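Local coordinates for protein probable transcriptional regulator (Pseudomonas aeruginosa, PDB 2ESN) that probably regulates transcription as a LysR-family protein, pairing a DNA-binding winged helix-turn-helix with a periplasmic-binding-protein-like domain for a small effector that is not yet known, at residues L15-A20 with S39-A44; E55-Q60 with M64-R69; R150-L155 with D292-M297; D158-R163 with L220-L225; G214-L219 with L225-A230. One frame throughout, in Å; residues are numbered along the deposited sequence.

Contact 1 of 5, residues L15-A20 with S39-A44; sequences LLVFDA and SAFSHA
Val-17 and Ala-44, on helices 15-24 and 38-52, form the closest backbone approach of the two segments, with CA atoms 7.1 Å apart, and no hydrogen bond joins one helix to the other. This is the core of the helix-turn-helix domain of a LysR-type regulator: helix 38-52 is the second helix of the motif, by family analogy the one that reads DNA, and helix 15-24 packs behind it. Val-17 carries the contact by dividing its two methyl groups between two partners. With CG1 anti to the backbone N (chi1 171°), that methyl is delivered over one face of the Phe-41 ring, 4.0 Å from the ring centroid, in a CH-pi contact. It stands 28° off the ring normal, displaced toward the CE1 and CZ rim. Phe-41 does not start out pointing at helix 15-24, but its ring ends close to it, and the two side chains slide past each other in opposite directions. Helix 27-34 completes the setting, since Val-27, Ala-30 and Leu-34 all touch Phe-41 and Leu-34 also meets Val-17; three helices thus share one apolar core. The buried seam relies on shape, with no polar group to fix its register. Beside the ring, the other branch of Val-17 reaches the small side chain of helix 38-52, CG2 lying 3.9 Å from Ala-44 CB.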
# COMPACT_ATOMS: atom_id res chain seq x y z
N LEU C 15 30.72 4.15 21.23
CA LEU C 15 30.32 2.88 20.57
C LEU C 15 31.08 2.62 19.28
O LEU C 15 31.13 1.47 18.82
CB LEU C 15 28.82 2.81 20.28
CG LEU C 15 27.97 2.67 21.53
CD1 LEU C 15 26.54 2.79 21.13
CD2 LEU C 15 28.22 1.36 22.31
N LEU C 16 31.64 3.64 18.66
CA LEU C 16 32.55 3.36 17.51
C LEU C 16 33.83 2.72 17.97
O LEU C 16 34.49 2.09 17.14
CB LEU C 16 33.00 4.61 16.75
CG LEU C 16 31.82 5.40 16.23
CD1 LEU C 16 32.37 6.73 15.88
CD2 LEU C 16 31.32 4.62 15.03
N VAL C 17 34.24 3.00 19.23
CA VAL C 17 35.48 2.43 19.81
C VAL C 17 35.19 0.98 20.14
O VAL C 17 35.95 0.06 19.77
CB VAL C 17 35.95 3.26 21.09
CG1 VAL C 17 37.05 2.58 21.80
CG2 VAL C 17 36.41 4.65 20.70
N PHE C 18 34.06 0.74 20.79
CA PHE C 18 33.56 -0.60 21.00
C PHE C 18 33.55 -1.42 19.69
O PHE C 18 34.03 -2.54 19.66
CB PHE C 18 32.15 -0.63 21.58
CG PHE C 18 31.67 -2.04 21.89
CD1 PHE C 18 30.90 -2.74 21.01
CD2 PHE C 18 32.05 -2.68 23.09
CE1 PHE C 18 30.47 -4.09 21.30
CE2 PHE C 18 31.60 -4.01 23.39
CZ PHE C 18 30.81 -4.69 22.48
N ASP C 19 32.92 -0.88 18.65
CA ASP C 19 32.77 -1.60 17.41
C ASP C 19 34.15 -1.91 16.71
O ASP C 19 34.38 -3.03 16.25
CB ASP C 19 31.88 -0.79 16.48
CG ASP C 19 31.62 -1.51 15.13
OD1 ASP C 19 32.22 -1.11 14.11
OD2 ASP C 19 30.80 -2.44 15.10
N ALA C 20 35.02 -0.90 16.62
CA ALA C 20 36.37 -1.06 16.08
C ALA C 20 37.20 -2.10 16.86
O ALA C 20 37.90 -2.94 16.25
CB ALA C 20 37.03 0.23 16.09
N SER C 39 46.69 6.62 23.50
CA SER C 39 46.25 7.00 24.82
C SER C 39 44.81 7.51 24.77
O SER C 39 44.04 7.32 25.74
CB SER C 39 47.24 7.97 25.48
OG SER C 39 46.92 9.33 25.27
N ALA C 40 44.43 8.09 23.63
CA ALA C 40 43.07 8.57 23.41
C ALA C 40 42.15 7.37 23.34
O ALA C 40 41.07 7.39 23.96
CB ALA C 40 42.96 9.39 22.13
N PHE C 41 42.56 6.36 22.57
CA PHE C 41 41.87 5.09 22.50
C PHE C 41 41.70 4.45 23.87
O PHE C 41 40.65 3.89 24.20
CB PHE C 41 42.57 4.08 21.58
CG PHE C 41 41.67 2.91 21.19
CD1 PHE C 41 40.78 3.02 20.10
CD2 PHE C 41 41.69 1.73 21.91
CE1 PHE C 41 39.91 1.97 19.73
CE2 PHE C 41 40.83 0.66 21.57
CZ PHE C 41 39.93 0.77 20.49
N SER C 42 42.76 4.47 24.64
CA SER C 42 42.75 3.71 25.88
C SER C 42 41.82 4.44 26.89
O SER C 42 41.10 3.80 27.65
CB SER C 42 44.17 3.65 26.39
OG SER C 42 44.25 2.92 27.60
N HIS C 43 41.84 5.78 26.86
CA HIS C 43 40.95 6.60 27.69
C HIS C 43 39.50 6.27 27.29
O HIS C 43 38.65 6.04 28.16
CB HIS C 43 41.27 8.12 27.54
CG HIS C 43 40.28 9.05 28.21
ND1 HIS C 43 39.77 8.83 29.48
CD2 HIS C 43 39.79 10.26 27.82
CE1 HIS C 43 38.95 9.82 29.81
NE2 HIS C 43 38.94 10.70 28.82
N ALA C 44 39.23 6.21 25.99
CA ALA C 44 37.85 6.00 25.50
C ALA C 44 37.36 4.65 25.95
O ALA C 44 36.20 4.53 26.40
CB ALA C 44 37.78 6.13 23.99

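Contact 2 of 5, residues E55-Q60 with M64-R69; sequences ELFLRQ and MQPTQR
Phe-57 and Pro-66 form a non-hydrogen-bonded antiparallel pair, CA atoms 4.1 Å apart, in the two-stranded hairpin 57-60/63-66 that is the wing of the winged helix-turn-helix; the short strand segments run at 148°. Leu-58 and Gln-65 make the hydrogen-bonded pair: Leu-58 N reaches Gln-65 O at 2.7 Å, and Gln-65 N returns a nearly straight bond to Leu-58 O. Just beyond the strands, Thr-67 N binds Leu-56 O at 2.7 Å from above the carbonyl plane. Phe-57, Arg-59, Met-64 and Pro-66 share one face. The Phe-57 ring lies aslant against proline, CE2 being 3.9 Å from Pro-66 CB. Met-64, bent at chi2 (-70°) and again at chi3, folds back across the neighbouring strand: its SD rests 3.7 Å from Arg-59 CB, while its CE meets Phe-57 CB at 3.8 Å. Leu-21 of helix 15-24 covers both Phe-57 and Met-64. At the other end Thr-67 sets its methyl CG2 against Leu-56 N, and its OG1, the N-cap of helix 68-87, binds Asp-54 OD2 and, weakly, Ala-70 N. Because Asp-54 OD2 also accepts from Leu-56 N, one carboxylate oxygen ties the chain entering the hairpin to the chain leaving it. The chemistry is therefore two-sided: backbone bonds set the strand register, and a largely apolar face, with Phe-57, Met-64 and Pro-66, packs the wing on the helical core.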
# COMPACT_ATOMS: atom_id res chain seq x y z
N GLU C 55 34.28 -4.84 31.91
CA GLU C 55 35.58 -4.93 31.28
C GLU C 55 35.47 -4.94 29.79
O GLU C 55 36.34 -4.37 29.12
CB GLU C 55 36.31 -6.24 31.68
CG GLU C 55 36.80 -6.29 33.08
CD GLU C 55 37.57 -5.04 33.51
OE1 GLU C 55 37.45 -4.72 34.72
OE2 GLU C 55 38.30 -4.38 32.69
N LEU C 56 34.49 -5.67 29.27
CA LEU C 56 34.15 -5.68 27.82
C LEU C 56 35.16 -6.52 27.02
O LEU C 56 34.77 -7.40 26.23
CB LEU C 56 34.13 -4.24 27.23
CG LEU C 56 33.14 -3.30 27.89
CD1 LEU C 56 33.19 -1.97 27.25
CD2 LEU C 56 31.73 -3.90 27.71
N PHE C 57 36.45 -6.21 27.24
CA PHE C 57 37.56 -6.97 26.64
C PHE C 57 38.65 -7.21 27.68
O PHE C 57 39.07 -6.28 28.33
CB PHE C 57 38.19 -6.23 25.46
CG PHE C 57 37.21 -5.85 24.36
CD1 PHE C 57 36.45 -4.71 24.47
CD2 PHE C 57 37.03 -6.67 23.25
CE1 PHE C 57 35.54 -4.33 23.46
CE2 PHE C 57 36.12 -6.33 22.22
CZ PHE C 57 35.38 -5.15 22.33
N LEU C 58 39.13 -8.46 27.77
CA LEU C 58 40.35 -8.82 28.53
C LEU C 58 41.62 -8.95 27.63
O LEU C 58 41.62 -9.64 26.56
CB LEU C 58 40.09 -10.10 29.31
CG LEU C 58 38.74 -10.15 30.08
CD1 LEU C 58 38.34 -11.60 30.50
CD2 LEU C 58 38.67 -9.18 31.29
N ARG C 59 42.70 -8.32 28.07
CA ARG C 59 43.95 -8.37 27.33
C ARG C 59 44.73 -9.68 27.53
O ARG C 59 44.92 -10.12 28.66
CB ARG C 59 44.81 -7.16 27.67
CG ARG C 59 46.09 -7.10 26.91
CD ARG C 59 46.65 -5.71 27.07
NE ARG C 59 47.99 -5.70 27.64
CZ ARG C 59 48.42 -6.52 28.61
NH1 ARG C 59 47.60 -7.39 29.19
NH2 ARG C 59 49.67 -6.44 29.03
N GLN C 60 45.10 -10.32 26.42
CA GLN C 60 46.09 -11.43 26.40
C GLN C 60 47.16 -11.05 25.39
O GLN C 60 46.96 -11.28 24.17
CB GLN C 60 45.49 -12.64 25.75
CG GLN C 60 44.55 -13.47 26.49
CD GLN C 60 44.10 -14.58 25.56
OE1 GLN C 60 44.89 -15.49 25.25
NE2 GLN C 60 42.85 -14.48 25.04
N MET C 64 42.70 -8.71 22.33
CA MET C 64 41.61 -8.24 23.19
C MET C 64 40.42 -9.16 23.05
O MET C 64 39.78 -9.21 22.01
CB MET C 64 41.29 -6.75 22.90
CG MET C 64 42.52 -5.83 23.16
SD MET C 64 43.08 -5.56 24.78
CE MET C 64 41.64 -4.65 25.35
N GLN C 65 40.16 -9.90 24.10
CA GLN C 65 39.13 -10.89 24.10
C GLN C 65 37.85 -10.35 24.77
O GLN C 65 37.90 -9.98 25.95
CB GLN C 65 39.62 -12.11 24.87
CG GLN C 65 38.67 -13.29 24.80
CD GLN C 65 38.41 -13.80 23.34
OE1 GLN C 65 39.32 -13.77 22.46
NE2 GLN C 65 37.17 -14.28 23.11
N PRO C 66 36.73 -10.32 24.03
CA PRO C 66 35.45 -9.79 24.47
C PRO C 66 34.83 -10.64 25.59
O PRO C 66 34.83 -11.87 25.50
CB PRO C 66 34.59 -9.84 23.19
CG PRO C 66 35.24 -10.75 22.26
CD PRO C 66 36.69 -10.77 22.62
N THR C 67 34.33 -10.01 26.64
CA THR C 67 33.51 -10.70 27.66
C THR C 67 32.24 -11.21 26.93
O THR C 67 31.98 -10.83 25.78
CB THR C 67 33.13 -9.78 28.85
OG1 THR C 67 32.38 -8.65 28.38
CG2 THR C 67 34.40 -9.27 29.62
N GLN C 68 31.49 -12.10 27.58
CA GLN C 68 30.30 -12.72 26.95
C GLN C 68 29.15 -11.71 26.77
O GLN C 68 28.43 -11.73 25.78
CB GLN C 68 29.86 -14.00 27.72
CG GLN C 68 30.37 -14.13 29.19
CD GLN C 68 31.91 -13.91 29.39
OE1 GLN C 68 32.34 -13.13 30.25
NE2 GLN C 68 32.73 -14.62 28.60
N ARG C 69 29.07 -10.78 27.71
CA ARG C 69 28.28 -9.54 27.58
C ARG C 69 28.54 -8.81 26.29
O ARG C 69 27.61 -8.53 25.54
CB ARG C 69 28.64 -8.58 28.72
CG ARG C 69 28.72 -9.24 30.08
CD ARG C 69 27.35 -9.60 30.56
NE ARG C 69 26.45 -8.45 30.44
CZ ARG C 69 26.53 -7.36 31.20
NH1 ARG C 69 25.66 -6.39 31.01
NH2 ARG C 69 27.46 -7.23 32.14

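Contact 3 of 5, residues R150-L155 with D292-M297; sequences RIDFAL and DAHAWM
In the substrate-binding domain, whose architecture resembles periplasmic binding proteins, this contact fastens helix 293-303 near the C-terminus to the start of strand 153-157. A histidine-carboxylate bond joins Asp-152 to His-294: NE2 donates to OD1 at 2.7 Å, 160° at the hydrogen. The oxygen lies close to the imidazole plane but is met on its anti side, and the carboxylate stands 70° to the ring. Over one face of the imidazole, Phe-153 forms an offset face-to-face stack, centroids 4.7 Å apart and planes at 26°, with CZ over the rim of the histidine. The same phenyl lies against Met-297, CE1 touching CG at 3.7 Å. Phe-105 meets Phe-153 as well. Both Asp-152 oxygens have partners beyond the histidine, OD1 being also salt-bridged to Arg-101 and OD2 bound to Val-104 N. The bond at its edge and the stack on one face together restrict rotation of the imidazole, and the nearby carboxylate would tend to favour a protonated imidazole, although Arg-101 may offset this.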
# COMPACT_ATOMS: atom_id res chain seq x y z
N ARG C 150 13.80 6.35 -4.01
CA ARG C 150 13.73 4.87 -4.14
C ARG C 150 14.20 4.46 -5.56
O ARG C 150 14.69 3.35 -5.76
CB ARG C 150 12.30 4.37 -3.95
CG ARG C 150 12.08 3.09 -3.07
CD ARG C 150 10.55 2.81 -3.00
NE ARG C 150 9.84 4.05 -3.35
CZ ARG C 150 8.87 4.65 -2.65
NH1 ARG C 150 8.35 5.81 -3.09
NH2 ARG C 150 8.39 4.09 -1.53
N ILE C 151 14.00 5.38 -6.50
CA ILE C 151 14.45 5.26 -7.87
C ILE C 151 15.20 6.57 -8.16
O ILE C 151 14.67 7.67 -7.92
CB ILE C 151 13.22 5.12 -8.82
CG1 ILE C 151 12.66 3.70 -8.81
CG2 ILE C 151 13.51 5.52 -10.22
CD1 ILE C 151 11.19 3.60 -9.35
N ASP C 152 16.42 6.45 -8.67
CA ASP C 152 17.24 7.58 -9.06
C ASP C 152 16.71 8.19 -10.34
O ASP C 152 16.60 9.39 -10.44
CB ASP C 152 18.73 7.13 -9.21
CG ASP C 152 19.33 6.61 -7.89
OD1 ASP C 152 19.57 7.41 -6.99
OD2 ASP C 152 19.56 5.40 -7.70
N PHE C 153 16.36 7.35 -11.31
CA PHE C 153 16.03 7.81 -12.65
C PHE C 153 14.96 6.95 -13.32
O PHE C 153 14.76 5.81 -12.96
CB PHE C 153 17.27 7.72 -13.56
CG PHE C 153 18.42 8.59 -13.17
CD1 PHE C 153 19.51 8.05 -12.50
CD2 PHE C 153 18.44 9.93 -13.51
CE1 PHE C 153 20.61 8.84 -12.16
CE2 PHE C 153 19.51 10.76 -13.13
CZ PHE C 153 20.61 10.22 -12.48
N ALA C 154 14.34 7.48 -14.37
CA ALA C 154 13.39 6.71 -15.16
C ALA C 154 13.74 6.93 -16.60
O ALA C 154 14.30 7.97 -16.95
CB ALA C 154 11.95 7.13 -14.84
N LEU C 155 13.44 5.94 -17.43
CA LEU C 155 13.76 6.03 -18.87
C LEU C 155 12.47 5.92 -19.68
O LEU C 155 11.56 5.20 -19.29
CB LEU C 155 14.68 4.86 -19.27
CG LEU C 155 15.99 4.65 -18.50
CD1 LEU C 155 16.78 3.42 -19.02
CD2 LEU C 155 16.87 5.91 -18.63
N ASP C 292 25.04 15.18 -6.87
CA ASP C 292 26.47 14.82 -7.03
C ASP C 292 26.64 13.50 -7.84
O ASP C 292 27.16 13.51 -8.95
CB ASP C 292 27.20 14.73 -5.67
CG ASP C 292 28.23 15.87 -5.43
OD1 ASP C 292 29.21 15.62 -4.66
OD2 ASP C 292 28.07 17.01 -5.98
N ALA C 293 26.19 12.38 -7.27
CA ALA C 293 26.04 11.14 -8.02
C ALA C 293 25.08 11.29 -9.22
O ALA C 293 25.41 10.91 -10.35
CB ALA C 293 25.59 10.06 -7.10
N HIS C 294 23.92 11.90 -8.98
CA HIS C 294 22.96 12.16 -10.00
C HIS C 294 23.48 13.08 -11.08
O HIS C 294 23.23 12.84 -12.25
CB HIS C 294 21.69 12.76 -9.41
CG HIS C 294 20.78 11.72 -8.84
ND1 HIS C 294 19.41 11.73 -9.07
CD2 HIS C 294 21.03 10.62 -8.09
CE1 HIS C 294 18.87 10.70 -8.45
NE2 HIS C 294 19.83 9.99 -7.87
N ALA C 295 24.19 14.13 -10.68
CA ALA C 295 24.80 15.05 -11.66
C ALA C 295 25.82 14.30 -12.55
O ALA C 295 25.87 14.52 -13.73
CB ALA C 295 25.49 16.27 -10.91
N TRP C 296 26.62 13.41 -11.97
CA TRP C 296 27.59 12.64 -12.78
C TRP C 296 26.86 11.75 -13.83
O TRP C 296 27.19 11.76 -15.05
CB TRP C 296 28.46 11.84 -11.86
CG TRP C 296 29.38 10.87 -12.54
CD1 TRP C 296 30.58 11.15 -13.09
CD2 TRP C 296 29.17 9.46 -12.70
NE1 TRP C 296 31.14 10.00 -13.58
CE2 TRP C 296 30.28 8.96 -13.40
CE3 TRP C 296 28.11 8.58 -12.37
CZ2 TRP C 296 30.42 7.61 -13.73
CZ3 TRP C 296 28.25 7.20 -12.71
CH2 TRP C 296 29.40 6.75 -13.39
N MET C 297 25.85 11.00 -13.35
CA MET C 297 25.16 10.06 -14.20
C MET C 297 24.45 10.83 -15.30
O MET C 297 24.44 10.40 -16.48
CB MET C 297 24.21 9.16 -13.42
CG MET C 297 23.48 8.12 -14.35
SD MET C 297 24.54 6.96 -15.21
CE MET C 297 24.86 5.94 -13.94

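Contact 4 of 5, residues D158-R163 with L220-L225; sequences DEEHER and LARSGL
Arg-222 NH2 and Glu-160 OE1 lie 2.6 Å apart in a salt bridge, the one close link between residues 158-163 and 220-225 in the substrate-binding domain. Charge alone holds it: OE1 sits over a face of the guanidinium, where no N-H points, 2.9 Å from Arg-222 CZ. The two flat groups are turned 56° apart, and the side chains come at each other from opposite directions, bridging backbones whose nearest CA atoms, those of Glu-160 and Arg-222, are 12.4 Å apart. Glu-160 CG lies between the backbone N and the carbonyl carbon (chi1 78°), beyond which the chain stays extended and carries the carboxylate across the gap. The peptide bond that follows Glu-160 is cis. Glu-159, whose OE1 is bridged to Arg-218, has OE2 4.5 Å from Arg-222 NH2, too far for a salt bridge, though it may add to the field. On the other side Arg-222 leaves the helix at a Schellman motif: Gly-224 N binds Ala-221 O at 2.7 Å, and Leu-220 O accepts from both Ser-223 N and Leu-225 N, which reach it from opposite faces of its plane. Asn-62 of the third subunit packs on Arg-222 and bonds weakly to Glu-160 OE2. The pairing is a surface attraction without directional bonding, and probably tolerates some shift of the carboxylate over the guanidinium face.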
# COMPACT_ATOMS: atom_id res chain seq x y z
N ASP C 158 8.77 11.03 -24.58
CA ASP C 158 7.54 11.83 -24.39
C ASP C 158 6.68 11.59 -25.58
O ASP C 158 7.14 11.73 -26.70
CB ASP C 158 7.77 13.37 -24.29
CG ASP C 158 8.73 13.79 -23.15
OD1 ASP C 158 8.71 13.22 -22.03
OD2 ASP C 158 9.51 14.74 -23.42
N GLU C 159 5.43 11.23 -25.32
CA GLU C 159 4.42 11.19 -26.37
C GLU C 159 3.87 12.60 -26.65
O GLU C 159 3.05 13.14 -25.91
CB GLU C 159 3.32 10.18 -26.04
CG GLU C 159 2.43 9.81 -27.22
CD GLU C 159 1.35 8.77 -26.84
OE1 GLU C 159 1.57 7.99 -25.87
OE2 GLU C 159 0.29 8.74 -27.52
N GLU C 160 4.43 13.21 -27.69
CA GLU C 160 3.83 14.31 -28.46
C GLU C 160 3.24 15.56 -27.78
O GLU C 160 2.05 15.58 -27.47
CB GLU C 160 2.75 13.71 -29.38
CG GLU C 160 1.43 13.40 -28.64
CD GLU C 160 0.28 13.16 -29.57
OE1 GLU C 160 0.55 12.57 -30.65
OE2 GLU C 160 -0.88 13.55 -29.24
N HIS C 161 4.04 16.57 -27.43
CA HIS C 161 5.32 16.43 -26.80
C HIS C 161 4.85 16.62 -25.34
O HIS C 161 4.62 17.76 -24.88
CB HIS C 161 6.25 17.56 -27.27
CG HIS C 161 6.47 17.58 -28.76
ND1 HIS C 161 7.72 17.74 -29.33
CD2 HIS C 161 5.60 17.44 -29.79
CE1 HIS C 161 7.61 17.71 -30.65
NE2 HIS C 161 6.33 17.53 -30.95
N GLU C 162 4.63 15.49 -24.67
CA GLU C 162 4.03 15.43 -23.33
C GLU C 162 4.60 16.50 -22.41
O GLU C 162 5.81 16.77 -22.43
CB GLU C 162 4.25 14.03 -22.70
CG GLU C 162 3.22 12.92 -23.08
CD GLU C 162 3.75 11.48 -22.84
OE1 GLU C 162 4.94 11.32 -22.49
OE2 GLU C 162 2.99 10.48 -23.02
N ARG C 163 3.73 17.14 -21.63
CA ARG C 163 4.20 18.07 -20.59
C ARG C 163 4.76 17.31 -19.36
O ARG C 163 4.14 16.36 -18.87
CB ARG C 163 3.10 19.06 -20.19
CG ARG C 163 3.50 20.05 -19.09
CD ARG C 163 2.39 21.04 -18.74
NE ARG C 163 1.45 20.68 -17.65
CZ ARG C 163 1.29 19.49 -17.04
NH1 ARG C 163 2.01 18.40 -17.36
NH2 ARG C 163 0.38 19.39 -16.08
N LEU C 220 -2.67 6.31 -34.85
CA LEU C 220 -3.42 5.92 -36.06
C LEU C 220 -4.86 6.39 -35.93
O LEU C 220 -5.48 6.78 -36.92
CB LEU C 220 -3.44 4.40 -36.26
CG LEU C 220 -2.24 3.71 -36.93
CD1 LEU C 220 -2.41 2.20 -36.87
CD2 LEU C 220 -2.15 4.18 -38.37
N ALA C 221 -5.40 6.33 -34.71
CA ALA C 221 -6.80 6.69 -34.45
C ALA C 221 -7.03 8.18 -34.81
O ALA C 221 -8.10 8.55 -35.31
CB ALA C 221 -7.20 6.36 -32.99
N ARG C 222 -5.99 9.01 -34.60
CA ARG C 222 -5.99 10.42 -34.99
C ARG C 222 -6.05 10.71 -36.48
O ARG C 222 -5.91 11.86 -36.89
CB ARG C 222 -4.74 11.11 -34.46
CG ARG C 222 -4.93 11.72 -33.11
CD ARG C 222 -3.73 12.52 -32.68
NE ARG C 222 -2.83 11.68 -31.90
CZ ARG C 222 -1.59 11.36 -32.27
NH1 ARG C 222 -1.09 11.85 -33.41
NH2 ARG C 222 -0.83 10.59 -31.48
N SER C 223 -6.22 9.66 -37.28
CA SER C 223 -6.41 9.81 -38.72
C SER C 223 -7.56 8.92 -39.06
O SER C 223 -7.77 8.63 -40.22
CB SER C 223 -5.15 9.42 -39.51
OG SER C 223 -4.03 10.24 -39.18
N GLY C 224 -8.29 8.48 -38.04
CA GLY C 224 -9.46 7.60 -38.27
C GLY C 224 -9.16 6.12 -38.54
O GLY C 224 -10.07 5.34 -38.94
N LEU C 225 -7.90 5.70 -38.29
CA LEU C 225 -7.42 4.36 -38.71
C LEU C 225 -7.28 3.43 -37.51
O LEU C 225 -6.91 3.86 -36.40
CB LEU C 225 -6.08 4.48 -39.45
CG LEU C 225 -5.83 5.61 -40.49
CD1 LEU C 225 -4.35 5.78 -40.89
CD2 LEU C 225 -6.69 5.37 -41.72

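Contact 5 of 5, residues G214-L219 with L225-A230; sequences GVIDRL and LRREVA
Arg-227 NE bonds to Asp-217 OD2 at 2.8 Å, the shorter bond of a salt bridge that Arg-227 NH2 reinforces with a weak bond to OD1 at 3.2 Å. It lies in the beta-alpha-beta unit of strand 202-206, helix 215-221 and strand 228-233, tying the helix to the chain that follows it. OD2 lies in the guanidinium plane, but NE meets it from above the carboxylate, the planes being 64° apart. Asp-217 OD1 accepts also from Gly-214 N at 2.7 Å through its anti lone pair; from N3 this is half a capping box, the other half being impossible for the N-cap glycine. One carboxylate thus serves both the helix start and the arginine. Arg-227 runs extended to NE, and NH2 gives a further bond to a water at 2.8 Å. Another water bridges Asp-217 O and Leu-225 O. Val-205 of strand 202-206 touches both charged side chains. Over one guanidinium face, Ile-216 CB is 3.5 Å from Arg-227 NH2.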
# COMPACT_ATOMS: atom_id res chain seq x y z
N GLY C 214 -1.50 0.53 -28.11
CA GLY C 214 -0.07 0.85 -28.44
C GLY C 214 0.08 2.34 -28.75
O GLY C 214 -0.94 3.04 -28.98
N VAL C 215 1.31 2.88 -28.73
CA VAL C 215 1.52 4.33 -29.04
C VAL C 215 1.12 4.57 -30.51
O VAL C 215 0.61 5.62 -30.88
CB VAL C 215 2.99 4.78 -28.81
CG1 VAL C 215 3.98 3.79 -29.56
CG2 VAL C 215 3.19 6.25 -29.26
N ILE C 216 1.33 3.57 -31.34
CA ILE C 216 0.88 3.66 -32.74
C ILE C 216 -0.65 3.68 -32.88
O ILE C 216 -1.18 4.24 -33.83
CB ILE C 216 1.51 2.52 -33.57
CG1 ILE C 216 3.02 2.50 -33.35
CG2 ILE C 216 1.11 2.62 -35.07
CD1 ILE C 216 3.78 3.74 -33.90
N ASP C 217 -1.36 3.01 -31.97
CA ASP C 217 -2.83 2.95 -32.04
C ASP C 217 -3.41 4.32 -31.77
O ASP C 217 -4.30 4.77 -32.46
CB ASP C 217 -3.40 1.96 -31.03
CG ASP C 217 -3.06 0.54 -31.37
OD1 ASP C 217 -2.48 -0.14 -30.50
OD2 ASP C 217 -3.33 0.10 -32.53
N ARG C 218 -2.92 4.93 -30.70
CA ARG C 218 -3.16 6.34 -30.37
C ARG C 218 -2.93 7.19 -31.63
O ARG C 218 -3.88 7.79 -32.13
CB ARG C 218 -2.24 6.76 -29.22
CG ARG C 218 -2.92 6.89 -27.81
CD ARG C 218 -1.91 6.81 -26.61
NE ARG C 218 -1.91 5.43 -26.17
CZ ARG C 218 -0.85 4.62 -25.96
NH1 ARG C 218 0.41 5.05 -26.04
NH2 ARG C 218 -1.10 3.37 -25.59
N LEU C 219 -1.70 7.19 -32.16
CA LEU C 219 -1.37 7.86 -33.42
C LEU C 219 -2.30 7.58 -34.62
O LEU C 219 -2.65 8.51 -35.36
CB LEU C 219 0.11 7.58 -33.84
CG LEU C 219 0.79 8.15 -35.11
CD1 LEU C 219 2.15 7.57 -35.31
CD2 LEU C 219 0.06 7.78 -36.34
N LEU C 225 -7.90 5.70 -38.29
CA LEU C 225 -7.42 4.36 -38.71
C LEU C 225 -7.28 3.43 -37.51
O LEU C 225 -6.91 3.86 -36.40
CB LEU C 225 -6.08 4.48 -39.45
CG LEU C 225 -5.83 5.61 -40.49
CD1 LEU C 225 -4.35 5.78 -40.89
CD2 LEU C 225 -6.69 5.37 -41.72
N ARG C 226 -7.60 2.16 -37.71
CA ARG C 226 -7.49 1.18 -36.65
C ARG C 226 -6.86 -0.08 -37.22
O ARG C 226 -7.13 -0.46 -38.37
CB ARG C 226 -8.87 0.88 -36.04
CG ARG C 226 -9.89 0.36 -37.05
CD ARG C 226 -10.87 -0.63 -36.43
NE ARG C 226 -10.15 -1.74 -35.84
CZ ARG C 226 -10.61 -2.55 -34.87
NH1 ARG C 226 -11.85 -2.37 -34.36
NH2 ARG C 226 -9.81 -3.54 -34.42
N ARG C 227 -5.98 -0.72 -36.43
CA ARG C 227 -5.39 -1.98 -36.88
C ARG C 227 -5.99 -3.14 -36.07
O ARG C 227 -6.48 -2.90 -34.95
CB ARG C 227 -3.85 -1.88 -36.87
CG ARG C 227 -3.26 -1.56 -35.55
CD ARG C 227 -1.77 -1.25 -35.60
NE ARG C 227 -1.39 -0.90 -34.23
CZ ARG C 227 -0.16 -0.83 -33.76
NH1 ARG C 227 0.91 -1.11 -34.54
NH2 ARG C 227 0.01 -0.44 -32.50
N GLU C 228 -6.00 -4.35 -36.64
CA GLU C 228 -6.46 -5.57 -35.96
C GLU C 228 -5.32 -6.14 -35.16
O GLU C 228 -4.31 -6.49 -35.74
CB GLU C 228 -6.98 -6.69 -36.93
CG GLU C 228 -8.15 -6.30 -37.81
CD GLU C 228 -9.41 -5.88 -37.00
OE1 GLU C 228 -9.94 -4.72 -37.18
OE2 GLU C 228 -9.84 -6.71 -36.15
N VAL C 229 -5.50 -6.29 -33.85
CA VAL C 229 -4.42 -6.69 -32.98
C VAL C 229 -4.53 -8.13 -32.61
O VAL C 229 -5.57 -8.53 -32.08
CB VAL C 229 -4.40 -5.79 -31.68
CG1 VAL C 229 -3.44 -6.35 -30.65
CG2 VAL C 229 -4.11 -4.30 -32.07
N ALA C 230 -3.48 -8.93 -32.85
CA ALA C 230 -3.46 -10.31 -32.41
C ALA C 230 -2.82 -10.51 -31.02
O ALA C 230 -3.27 -11.35 -30.26
CB ALA C 230 -2.72 -11.16 -33.43
O HOH W 1 2.17 0.34 -30.97
O HOH W 2 -6.01 3.30 -33.75
O HOH W 3 -5.41 0.48 -33.71

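Overall arrangement
The five contacts fall into two groups, one for each functional part of the regulator. Contacts 1 and 2 lie in the probable DNA-binding domain; their centres are 14 Å apart and they touch where Phe-18 CD2 meets Phe-57 CE1 at 3.9 Å, and both reach the second subunit. Contacts 4 and 5, whose centres are 11 Å apart, share helix 215-221 and Leu-225; a salt bridge from Glu-159 to Arg-218 joins them, and both touch the third subunit. Contact 3 is nearest the chain's centre, about 38 Å from contact 1 and 34 Å from contact 5, centre to centre; its chain loop encloses contact 5, which reaches the same mixed sheet, and contact 4.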